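Local atomic coordinates of DisA protein (Sorangium cellulosum, PDB entry 6CCA), a protein that probably transfers methyl groups to carbon on a polyketide assembly line that makes disorazol, installing a gem-dimethyl group. Residues A[40-45]-A[388-393]; A[85-90]-A[121-126]; A[159-164]-A[177-182]; A[254-259]-A[278-283]. All blocks are in the same frame, centred on the assembly; numbering follows the deposited sequence.

Interaction 1. Residues A[40-45]-A[388-393]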
# COMPACT_ATOMS: atom_id res chain seq x y z
N ARG A 40 -15.93 -9.54 -15.42
CA ARG A 40 -15.07 -10.68 -15.58
C ARG A 40 -13.96 -10.71 -14.53
O ARG A 40 -13.29 -11.70 -14.40
CB ARG A 40 -14.42 -10.66 -16.95
CG ARG A 40 -15.43 -10.84 -18.09
CD ARG A 40 -14.85 -10.66 -19.48
NE ARG A 40 -15.90 -10.89 -20.52
CZ ARG A 40 -16.34 -10.02 -21.46
NH1 ARG A 40 -15.85 -8.80 -21.59
NH2 ARG A 40 -17.30 -10.38 -22.32
N ILE A 41 -13.78 -9.60 -13.79
CA ILE A 41 -12.71 -9.50 -12.77
C ILE A 41 -13.30 -9.58 -11.35
O ILE A 41 -12.69 -10.14 -10.46
CB ILE A 41 -11.92 -8.19 -12.99
CG1 ILE A 41 -11.27 -8.16 -14.38
CG2 ILE A 41 -10.89 -7.93 -11.89
CD1 ILE A 41 -10.88 -6.76 -14.79
N GLN A 42 -14.46 -8.95 -11.18
CA GLN A 42 -15.14 -8.91 -9.89
C GLN A 42 -15.21 -10.27 -9.26
O GLN A 42 -15.76 -11.22 -9.83
CB GLN A 42 -16.56 -8.39 -10.10
CG GLN A 42 -17.45 -8.35 -8.88
CD GLN A 42 -16.87 -7.61 -7.70
OE1 GLN A 42 -16.51 -6.44 -7.79
NE2 GLN A 42 -16.81 -8.30 -6.58
N PRO A 43 -14.66 -10.41 -8.04
CA PRO A 43 -14.79 -11.71 -7.40
C PRO A 43 -16.28 -12.04 -7.11
O PRO A 43 -17.04 -11.17 -6.70
CB PRO A 43 -14.02 -11.55 -6.10
CG PRO A 43 -13.71 -10.15 -5.94
CD PRO A 43 -13.82 -9.49 -7.29
N GLY A 44 -16.61 -13.31 -7.22
CA GLY A 44 -17.93 -13.78 -6.82
C GLY A 44 -18.12 -13.94 -5.31
O GLY A 44 -17.19 -13.78 -4.51
N LEU A 45 -19.34 -14.34 -4.92
CA LEU A 45 -19.69 -14.34 -3.52
C LEU A 45 -18.84 -15.29 -2.74
O LEU A 45 -18.46 -14.98 -1.61
CB LEU A 45 -21.21 -14.64 -3.33
CG LEU A 45 -21.79 -14.69 -1.90
CD1 LEU A 45 -21.43 -13.48 -1.06
CD2 LEU A 45 -23.33 -14.85 -1.94
N ALA A 388 -13.70 1.75 -10.95
CA ALA A 388 -14.22 0.56 -10.29
C ALA A 388 -13.36 0.04 -9.15
O ALA A 388 -12.48 -0.81 -9.37
CB ALA A 388 -14.52 -0.53 -11.29
N PRO A 389 -13.61 0.51 -7.93
CA PRO A 389 -13.11 -0.18 -6.79
C PRO A 389 -13.89 -1.47 -6.73
O PRO A 389 -15.16 -1.44 -6.83
CB PRO A 389 -13.43 0.73 -5.62
CG PRO A 389 -13.85 2.02 -6.20
CD PRO A 389 -14.38 1.70 -7.57
N LEU A 390 -13.21 -2.58 -6.65
CA LEU A 390 -13.91 -3.87 -6.73
C LEU A 390 -14.76 -4.06 -5.44
O LEU A 390 -14.50 -3.42 -4.43
CB LEU A 390 -12.96 -4.99 -7.00
CG LEU A 390 -12.31 -4.92 -8.37
CD1 LEU A 390 -11.32 -6.03 -8.51
CD2 LEU A 390 -13.39 -4.97 -9.47
N GLN A 391 -15.81 -4.87 -5.53
CA GLN A 391 -16.75 -5.01 -4.41
C GLN A 391 -16.36 -6.21 -3.58
O GLN A 391 -16.07 -7.27 -4.13
CB GLN A 391 -18.20 -5.22 -4.97
CG GLN A 391 -18.67 -4.08 -5.80
CD GLN A 391 -20.04 -4.38 -6.41
OE1 GLN A 391 -20.18 -4.68 -7.64
NE2 GLN A 391 -21.07 -4.36 -5.56
N HIS A 392 -16.36 -6.05 -2.27
CA HIS A 392 -16.06 -7.12 -1.33
C HIS A 392 -17.02 -7.10 -0.18
O HIS A 392 -16.66 -6.91 0.98
CB HIS A 392 -14.61 -7.01 -0.81
CG HIS A 392 -13.60 -7.33 -1.86
ND1 HIS A 392 -13.16 -6.39 -2.74
CD2 HIS A 392 -13.00 -8.48 -2.21
CE1 HIS A 392 -12.32 -6.95 -3.60
NE2 HIS A 392 -12.20 -8.22 -3.29
N SER A 393 -18.30 -7.27 -0.51
CA SER A 393 -19.34 -7.19 0.56
C SER A 393 -20.33 -8.35 0.52
O SER A 393 -20.63 -8.91 -0.54
CB SER A 393 -20.06 -5.82 0.54
OG SER A 393 -20.58 -5.59 -0.72
O HOH W 1 -17.87 -4.82 -9.43

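Interaction 2. Residues A[85-90]-A[121-126]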
# COMPACT_ATOMS: atom_id res chain seq x y z
N ALA A 85 -0.92 12.74 34.46
CA ALA A 85 -1.15 13.70 33.42
C ALA A 85 0.18 14.16 32.90
O ALA A 85 1.15 14.27 33.66
CB ALA A 85 -2.01 14.86 33.91
N GLU A 86 0.25 14.37 31.60
CA GLU A 86 1.51 14.77 30.96
C GLU A 86 1.17 15.86 29.97
O GLU A 86 0.04 15.97 29.51
CB GLU A 86 2.10 13.61 30.12
CG GLU A 86 2.36 12.28 30.84
CD GLU A 86 3.65 12.31 31.61
OE1 GLU A 86 4.47 13.22 31.32
OE2 GLU A 86 3.83 11.45 32.51
N SER A 87 2.16 16.68 29.68
CA SER A 87 2.12 17.49 28.51
C SER A 87 2.69 16.65 27.35
O SER A 87 3.83 16.22 27.40
CB SER A 87 2.98 18.72 28.72
OG SER A 87 3.49 19.19 27.48
N ALA A 88 1.89 16.51 26.28
CA ALA A 88 2.33 15.96 25.00
C ALA A 88 3.63 16.57 24.51
O ALA A 88 4.56 15.84 24.12
CB ALA A 88 1.25 16.13 23.95
N ALA A 89 3.72 17.90 24.55
CA ALA A 89 4.91 18.58 24.08
C ALA A 89 6.12 18.25 24.95
O ALA A 89 7.21 17.98 24.42
CB ALA A 89 4.69 20.08 23.99
N THR A 90 5.91 18.21 26.27
CA THR A 90 6.98 17.90 27.19
C THR A 90 7.45 16.46 27.08
O THR A 90 8.65 16.17 27.02
CB THR A 90 6.52 18.09 28.64
OG1 THR A 90 6.10 19.44 28.81
CG2 THR A 90 7.65 17.79 29.59
N GLU A 121 -6.93 16.54 25.97
CA GLU A 121 -7.59 17.83 26.02
C GLU A 121 -6.51 18.83 25.62
O GLU A 121 -5.68 19.23 26.42
CB GLU A 121 -8.09 18.05 27.46
CG GLU A 121 -9.30 18.91 27.56
CD GLU A 121 -9.56 19.31 29.00
OE1 GLU A 121 -9.78 20.51 29.19
OE2 GLU A 121 -9.50 18.44 29.93
N GLY A 122 -6.43 19.14 24.33
CA GLY A 122 -5.32 19.93 23.86
C GLY A 122 -4.01 19.23 24.15
O GLY A 122 -3.91 18.03 23.90
N ASP A 123 -3.04 19.92 24.73
CA ASP A 123 -1.75 19.37 25.04
C ASP A 123 -1.77 18.43 26.21
O ASP A 123 -0.78 17.84 26.54
CB ASP A 123 -0.77 20.50 25.33
CG ASP A 123 0.58 20.04 25.74
OD1 ASP A 123 1.35 19.57 24.90
OD2 ASP A 123 0.91 20.17 26.89
N ARG A 124 -2.91 18.30 26.86
CA ARG A 124 -2.99 17.54 28.08
C ARG A 124 -3.45 16.10 27.94
O ARG A 124 -4.53 15.81 27.51
CB ARG A 124 -3.84 18.25 29.12
CG ARG A 124 -3.89 17.48 30.40
CD ARG A 124 -4.33 18.32 31.56
NE ARG A 124 -5.15 17.50 32.42
CZ ARG A 124 -4.89 17.18 33.67
NH1 ARG A 124 -3.84 17.69 34.30
NH2 ARG A 124 -5.72 16.39 34.29
N LEU A 125 -2.58 15.22 28.40
CA LEU A 125 -2.77 13.80 28.35
C LEU A 125 -3.06 13.25 29.72
O LEU A 125 -2.38 13.55 30.63
CB LEU A 125 -1.51 13.15 27.80
CG LEU A 125 -0.98 13.75 26.52
CD1 LEU A 125 0.33 13.14 26.10
CD2 LEU A 125 -2.01 13.68 25.41
N PHE A 126 -4.07 12.43 29.84
CA PHE A 126 -4.46 11.87 31.10
C PHE A 126 -4.63 10.39 30.90
O PHE A 126 -5.43 9.95 30.05
CB PHE A 126 -5.80 12.45 31.57
CG PHE A 126 -6.16 12.03 32.97
CD1 PHE A 126 -5.41 12.45 34.05
CD2 PHE A 126 -7.25 11.20 33.20
CE1 PHE A 126 -5.76 12.05 35.34
CE2 PHE A 126 -7.57 10.77 34.46
CZ PHE A 126 -6.86 11.23 35.53

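Interaction 3. Residues A[159-164]-A[177-182]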
# COMPACT_ATOMS: atom_id res chain seq x y z
N TRP A 159 5.95 -7.41 16.09
CA TRP A 159 6.82 -7.84 17.21
C TRP A 159 8.28 -7.50 16.99
O TRP A 159 8.93 -6.97 17.89
CB TRP A 159 6.64 -9.34 17.54
CG TRP A 159 7.16 -9.69 18.90
CD1 TRP A 159 8.33 -10.34 19.18
CD2 TRP A 159 6.63 -9.26 20.15
NE1 TRP A 159 8.50 -10.39 20.55
CE2 TRP A 159 7.49 -9.71 21.16
CE3 TRP A 159 5.48 -8.57 20.51
CZ2 TRP A 159 7.21 -9.55 22.51
CZ3 TRP A 159 5.23 -8.35 21.84
CH2 TRP A 159 6.08 -8.86 22.84
N ALA A 160 8.77 -7.61 15.75
CA ALA A 160 10.14 -7.20 15.45
C ALA A 160 10.31 -5.68 15.64
O ALA A 160 11.32 -5.21 16.16
CB ALA A 160 10.54 -7.63 14.02
N CYS A 161 9.31 -4.91 15.26
CA CYS A 161 9.38 -3.46 15.42
C CYS A 161 9.30 -3.15 16.93
O CYS A 161 10.06 -2.33 17.43
CB CYS A 161 8.21 -2.78 14.73
SG CYS A 161 8.38 -2.79 12.91
N TYR A 162 8.36 -3.81 17.62
CA TYR A 162 8.16 -3.65 19.08
C TYR A 162 9.48 -3.75 19.85
O TYR A 162 9.88 -2.87 20.68
CB TYR A 162 7.14 -4.64 19.63
CG TYR A 162 7.28 -4.75 21.14
CD1 TYR A 162 6.79 -3.77 21.94
CD2 TYR A 162 7.91 -5.81 21.73
CE1 TYR A 162 6.96 -3.80 23.32
CE2 TYR A 162 8.12 -5.86 23.10
CZ TYR A 162 7.63 -4.86 23.90
OH TYR A 162 7.83 -4.85 25.27
N ARG A 163 10.21 -4.80 19.53
CA ARG A 163 11.48 -5.02 20.23
C ARG A 163 12.46 -3.90 20.09
O ARG A 163 13.34 -3.74 20.99
CB ARG A 163 12.08 -6.37 19.85
CG ARG A 163 11.24 -7.56 20.26
CD ARG A 163 11.91 -8.91 19.92
NE ARG A 163 12.97 -9.18 20.89
CZ ARG A 163 14.22 -9.37 20.61
NH1 ARG A 163 14.63 -9.37 19.36
NH2 ARG A 163 15.10 -9.65 21.62
N ARG A 164 12.43 -3.13 19.01
CA ARG A 164 13.36 -2.06 18.83
C ARG A 164 12.74 -0.73 18.83
O ARG A 164 13.37 0.28 18.39
CB ARG A 164 14.06 -2.26 17.46
CG ARG A 164 14.67 -3.62 17.31
CD ARG A 164 15.89 -3.77 18.15
NE ARG A 164 16.92 -2.76 17.88
CZ ARG A 164 17.78 -2.80 16.85
NH1 ARG A 164 17.73 -3.74 15.93
NH2 ARG A 164 18.72 -1.88 16.76
N ASP A 177 16.68 -1.06 8.69
CA ASP A 177 17.47 -2.11 9.41
C ASP A 177 16.61 -3.09 10.25
O ASP A 177 16.98 -4.24 10.52
CB ASP A 177 18.44 -1.49 10.37
CG ASP A 177 19.56 -0.69 9.68
OD1 ASP A 177 19.61 -0.66 8.43
OD2 ASP A 177 20.35 -0.10 10.44
N VAL A 178 15.47 -2.61 10.70
CA VAL A 178 14.58 -3.48 11.47
C VAL A 178 13.57 -4.17 10.55
O VAL A 178 13.26 -5.36 10.69
CB VAL A 178 13.87 -2.64 12.54
CG1 VAL A 178 12.92 -3.52 13.35
CG2 VAL A 178 14.89 -1.95 13.43
N LEU A 179 13.00 -3.41 9.61
CA LEU A 179 12.02 -3.97 8.66
C LEU A 179 12.68 -4.88 7.61
O LEU A 179 12.05 -5.82 7.13
CB LEU A 179 11.28 -2.85 7.94
CG LEU A 179 10.53 -1.87 8.82
CD1 LEU A 179 10.14 -0.66 7.97
CD2 LEU A 179 9.30 -2.57 9.39
N PHE A 180 13.95 -4.61 7.29
CA PHE A 180 14.73 -5.48 6.38
C PHE A 180 15.98 -5.99 7.10
O PHE A 180 17.09 -5.48 6.90
CB PHE A 180 15.11 -4.66 5.14
CG PHE A 180 13.92 -4.14 4.38
CD1 PHE A 180 13.22 -4.96 3.50
CD2 PHE A 180 13.47 -2.84 4.57
CE1 PHE A 180 12.14 -4.50 2.80
CE2 PHE A 180 12.38 -2.36 3.88
CZ PHE A 180 11.71 -3.19 2.99
N PRO A 181 15.82 -7.00 7.96
CA PRO A 181 16.96 -7.31 8.83
C PRO A 181 18.09 -7.90 8.02
O PRO A 181 17.86 -8.79 7.19
CB PRO A 181 16.43 -8.35 9.81
CG PRO A 181 15.07 -8.79 9.26
CD PRO A 181 14.57 -7.66 8.39
N GLN A 182 19.27 -7.36 8.25
CA GLN A 182 20.45 -7.75 7.51
C GLN A 182 20.20 -7.69 6.04
O GLN A 182 20.68 -8.53 5.30
CB GLN A 182 20.86 -9.17 7.85
CG GLN A 182 21.69 -9.23 9.10
CD GLN A 182 20.85 -9.39 10.33
OE1 GLN A 182 19.81 -10.08 10.31
NE2 GLN A 182 21.27 -8.77 11.41

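Interaction 4. Residues A[254-259]-A[278-283]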
# COMPACT_ATOMS: atom_id res chain seq x y z
N GLU A 254 5.05 -6.16 -24.07
CA GLU A 254 6.21 -5.57 -23.43
C GLU A 254 5.84 -5.11 -22.00
O GLU A 254 4.86 -4.39 -21.81
CB GLU A 254 6.71 -4.36 -24.16
CG GLU A 254 6.89 -4.46 -25.63
CD GLU A 254 7.15 -3.07 -26.16
OE1 GLU A 254 6.16 -2.32 -26.54
OE2 GLU A 254 8.32 -2.71 -25.98
N TYR A 255 6.65 -5.47 -21.01
CA TYR A 255 6.40 -5.10 -19.65
C TYR A 255 7.59 -4.27 -19.12
O TYR A 255 8.75 -4.66 -19.23
CB TYR A 255 6.21 -6.36 -18.85
CG TYR A 255 5.74 -6.21 -17.43
CD1 TYR A 255 6.60 -5.83 -16.40
CD2 TYR A 255 4.42 -6.53 -17.10
CE1 TYR A 255 6.15 -5.72 -15.08
CE2 TYR A 255 3.94 -6.41 -15.81
CZ TYR A 255 4.80 -6.03 -14.78
OH TYR A 255 4.27 -5.93 -13.49
N PHE A 256 7.30 -3.07 -18.63
CA PHE A 256 8.30 -2.22 -18.05
C PHE A 256 8.28 -2.35 -16.52
O PHE A 256 7.34 -1.94 -15.81
CB PHE A 256 8.08 -0.78 -18.47
CG PHE A 256 8.58 -0.46 -19.85
CD1 PHE A 256 7.94 -0.97 -20.98
CD2 PHE A 256 9.72 0.31 -20.01
CE1 PHE A 256 8.43 -0.71 -22.27
CE2 PHE A 256 10.20 0.61 -21.31
CZ PHE A 256 9.59 0.05 -22.41
N TYR A 257 9.36 -2.95 -16.01
CA TYR A 257 9.66 -3.06 -14.59
C TYR A 257 10.42 -1.79 -14.15
O TYR A 257 11.56 -1.57 -14.58
CB TYR A 257 10.50 -4.34 -14.38
CG TYR A 257 10.88 -4.68 -12.95
CD1 TYR A 257 11.66 -3.87 -12.18
CD2 TYR A 257 10.49 -5.87 -12.40
CE1 TYR A 257 12.03 -4.23 -10.88
CE2 TYR A 257 10.90 -6.24 -11.14
CZ TYR A 257 11.67 -5.41 -10.40
OH TYR A 257 11.99 -5.82 -9.11
N THR A 258 9.78 -0.93 -13.36
CA THR A 258 10.35 0.36 -13.02
C THR A 258 10.24 0.61 -11.57
O THR A 258 9.40 -0.01 -10.88
CB THR A 258 9.70 1.57 -13.79
OG1 THR A 258 8.49 1.93 -13.17
CG2 THR A 258 9.51 1.27 -15.22
N ASP A 259 11.18 1.45 -11.06
CA ASP A 259 11.19 1.88 -9.68
C ASP A 259 11.97 3.17 -9.62
O ASP A 259 12.79 3.44 -10.49
CB ASP A 259 11.90 0.85 -8.79
CG ASP A 259 11.63 1.08 -7.32
OD1 ASP A 259 10.56 0.62 -6.86
OD2 ASP A 259 12.48 1.73 -6.63
N PHE A 278 10.71 -10.47 -22.40
CA PHE A 278 9.80 -9.38 -22.75
C PHE A 278 9.83 -8.12 -21.77
O PHE A 278 9.10 -7.13 -22.00
CB PHE A 278 8.38 -9.92 -22.92
CG PHE A 278 7.79 -10.54 -21.68
CD1 PHE A 278 7.95 -11.88 -21.41
CD2 PHE A 278 7.05 -9.79 -20.78
CE1 PHE A 278 7.39 -12.49 -20.29
CE2 PHE A 278 6.49 -10.39 -19.63
CZ PHE A 278 6.64 -11.74 -19.38
N VAL A 279 10.54 -8.21 -20.66
CA VAL A 279 10.60 -7.14 -19.67
C VAL A 279 11.75 -6.21 -19.94
O VAL A 279 12.86 -6.71 -20.24
CB VAL A 279 10.77 -7.71 -18.28
CG1 VAL A 279 10.86 -6.58 -17.23
CG2 VAL A 279 9.65 -8.74 -18.01
N THR A 280 11.48 -4.89 -19.91
CA THR A 280 12.45 -3.81 -19.92
C THR A 280 12.55 -3.26 -18.51
O THR A 280 11.55 -3.02 -17.87
CB THR A 280 12.03 -2.76 -20.95
OG1 THR A 280 12.04 -3.39 -22.21
CG2 THR A 280 12.95 -1.52 -21.03
N PHE A 281 13.75 -3.05 -18.01
CA PHE A 281 13.97 -2.60 -16.67
C PHE A 281 14.54 -1.20 -16.77
O PHE A 281 15.59 -0.99 -17.46
CB PHE A 281 14.98 -3.54 -15.98
CG PHE A 281 14.54 -4.95 -15.89
CD1 PHE A 281 14.65 -5.81 -16.94
CD2 PHE A 281 13.95 -5.41 -14.72
CE1 PHE A 281 14.20 -7.12 -16.83
CE2 PHE A 281 13.52 -6.70 -14.63
CZ PHE A 281 13.65 -7.56 -15.67
N GLN A 282 13.89 -0.23 -16.13
CA GLN A 282 14.22 1.20 -16.30
C GLN A 282 13.74 1.97 -15.10
O GLN A 282 12.57 1.83 -14.69
CB GLN A 282 13.48 1.71 -17.56
CG GLN A 282 13.86 3.10 -18.07
CD GLN A 282 13.39 3.36 -19.54
OE1 GLN A 282 13.15 2.44 -20.31
NE2 GLN A 282 13.28 4.63 -19.89
N PRO A 283 14.58 2.84 -14.54
CA PRO A 283 14.16 3.66 -13.43
C PRO A 283 13.03 4.66 -13.83
O PRO A 283 13.00 5.12 -14.95
CB PRO A 283 15.41 4.40 -12.99
CG PRO A 283 16.52 3.76 -13.68
CD PRO A 283 16.04 2.95 -14.84

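Interaction 1. Residues A[40-45]-A[388-393]
The side-chain amide of Gln42 meets the backbone of Gln391 as another peptide group would, giving and taking one hydrogen bond. Gln391 N donates to Gln42 OE1 at 2.8 Å, nearly straight at 170° and on a lone pair in the carbonyl plane, while Gln42 NE2 reaches Gln391 O at 2.8 Å. The second hydrogen of NE2 goes back to Pro43 O, 2.9 Å away. Three bonds to protein atoms, with a water as the fourth partner, thus fix the rotation of this amide; a glutamine suits the place because it carries donor and acceptor side by side. Its chain, with CG anti to the backbone N (chi1 177°), folds at chi2 to bring the amide round. The water joins Gln42 OE1 to the side-chain OE1 of Gln391, donating to both.

Carbon contacts lie beside this polar group. Ile41 CG2 and Leu390 CD1 form an apolar pair at 3.9 Å, the side chains crossing at about a right angle. Separately, Pro43 CG lies 3.6 Å from His392 NE2, a nitrogen hydrogen-bonded to His200.

Leu204 of helix 196-216 touches Pro43, Leu390 and His392, while Ile41 also rests on Leu406 of strand 402-409. The contact thus fastens the linker between helices 34-41 and 45-52 to the residues just after strand 387-389.

Interaction 2. Residues A[85-90]-A[121-126]
Ala85 opens the antiparallel pairing opposite Phe126, its small methyl lying at the edge of the Phe126 ring and over one face of the Arg124 guanidinium, with CB 3.4 Å from Arg124 NH1. Glu86 and Leu125 form the hydrogen-bonded pair: Glu86 N donates to Leu125 O, and Leu125 N returns a bond to Glu86 O, each 2.9 Å long. The carboxylate of Glu86 leads away to a salt bridge with Arg94.

At Ser87 the strand gives way to helix 88-95. Its OG donates to Asp123 OD2 at 2.8 Å and, as N-cap, accepts from Thr90 N at 2.9 Å. Ala88 N follows with a bond to Asp123 O of 3.0 Å, and its CB packs 3.8 Å from Leu125 CD1; Leu109 of helix 102-114 touches both residues. Ala89 N then donates to Asp123 OD1 at 2.9 Å. With CG anti to the backbone N (chi1 177°), Asp123 reaches the helix start from the type II' turn of a beta hairpin, and both carboxylate oxygens use their syn lone pairs.

Serine and aspartate thus share the first amides of the helix, and a negative carboxylate at the N-terminal end of a helix probably gains from the helix dipole.

Interaction 3. Residues A[159-164]-A[177-182]
The torsions of Val178 and Leu179 turn one methyl to Ala160 and another to Cys161. In Val178 CG1 stands anti to the backbone N (chi1 179°), which sends this methyl over the backbone of helix 152-163 and sets CG2 toward its C-terminal end. In Leu179, CG lies beside the backbone N (chi1 -59°) and chi2 (167°) carries CD1 straight on, which turns the other branch, CD2, toward Cys161, although the residue starts out along the flank of its helix.

Val178 CG1 settles 3.6 Å from Ala160 O and 4.1 Å from Cys161 CA. A compact, branched residue suits this spot, since the small Ala160 allows it close to the main chain. Cys161 SG meets Leu179 CD2 at 3.6 Å, sulfur against methyl, a buried contact in which the weakly polar thiol behaves as an apolar surface.

Arg164, just past the helix end, bounds the other side. Its chain bends at chi2 and chi3, curling so that Val178 CG2 lies over one face of the guanidinium, 4.2 Å from Arg164 NH1, while Arg164 CB touches the same methyl at 4.1 Å. CB and the flat face of the guanidinium together border the methyl, and the charged end is held by a salt bridge from NE to Glu167 of helix 165-169.

No hydrogen bond passes between the segments. This is apolar helix-helix packing within a mainly helical part of the chain, where helices 55-75 and 135-146 also lie against helix 152-163: the end of that helix meets the short helix 175-179 across a helical connection, with Val178 lying between Ala160 and Arg164.

Interaction 4. Residues A[254-259]-A[278-283]
Tyr257 and Phe281 bring their rings together obliquely, planes at 43° and centroids 5.1 Å apart, with Phe281 CE2 over one face of the tyrosine. Val279 CG1 lies over one face of the Phe281 ring, offset toward its rim, and 3.6 Å from Tyr257 CB. Tyr257 has CG anti to its backbone N while Phe281 has CG beside its own (chi1 -60°), a difference that lets the two rings cross on one face of the sheet.

The face bearing Phe256 and Thr280 holds a second cluster. Thr280 CB sits over the Phe256 ring in a CH-pi contact, 3.9 Å from its centroid, and Gln282 OE1 approaches the edge of that ring at 3.6 Å from Phe256 CE2. Beta-branched and aromatic residues suit such extended, closely covered positions.

Between the faces, the parallel strands are joined by alternating backbone bonds: Tyr255 N to Phe278 O at 3.1 Å, Thr280 N to Tyr255 O at 2.8 Å, Tyr257 N to Thr280 O at 2.9 Å and Gln282 N to Tyr257 O at 3.1 Å.

Farther out, the polar ends of buried side chains find partners elsewhere. Tyr255 OH bonds Glu230, Tyr257 OH bonds Gly234 O, and Asp259 bonds the backbone of Gly234 and Ser261. Both tyrosines therefore bury ring carbon while satisfying their hydroxyls, and Asp259, following strand 253-257, is held by two amides beside Gly234, in what is probably the glycine-rich loop that borders the cofactor in class I methyltransferases.

From the N terminus, residues 40-45 come first, and their partner 388-393 lies almost at the far end of the chain, so interaction 1 closes a very long loop in which the other three are nested, tying the linker after helix 34-41 to the chain following strand 387-389. Those three follow one another in series without crossing. Interaction 2 closes a short loop through two helices, in a small antiparallel sheet at the edge of the helical region. Interaction 3 closes a still shorter one, helix to helix. Interaction 4 completes a beta-alpha-beta unit in the methyltransferase sheet, which interaction 1 also reaches, their nearest atoms about 15 Å apart. Interactions 2 and 4 lie on opposite sides of the chain's centre.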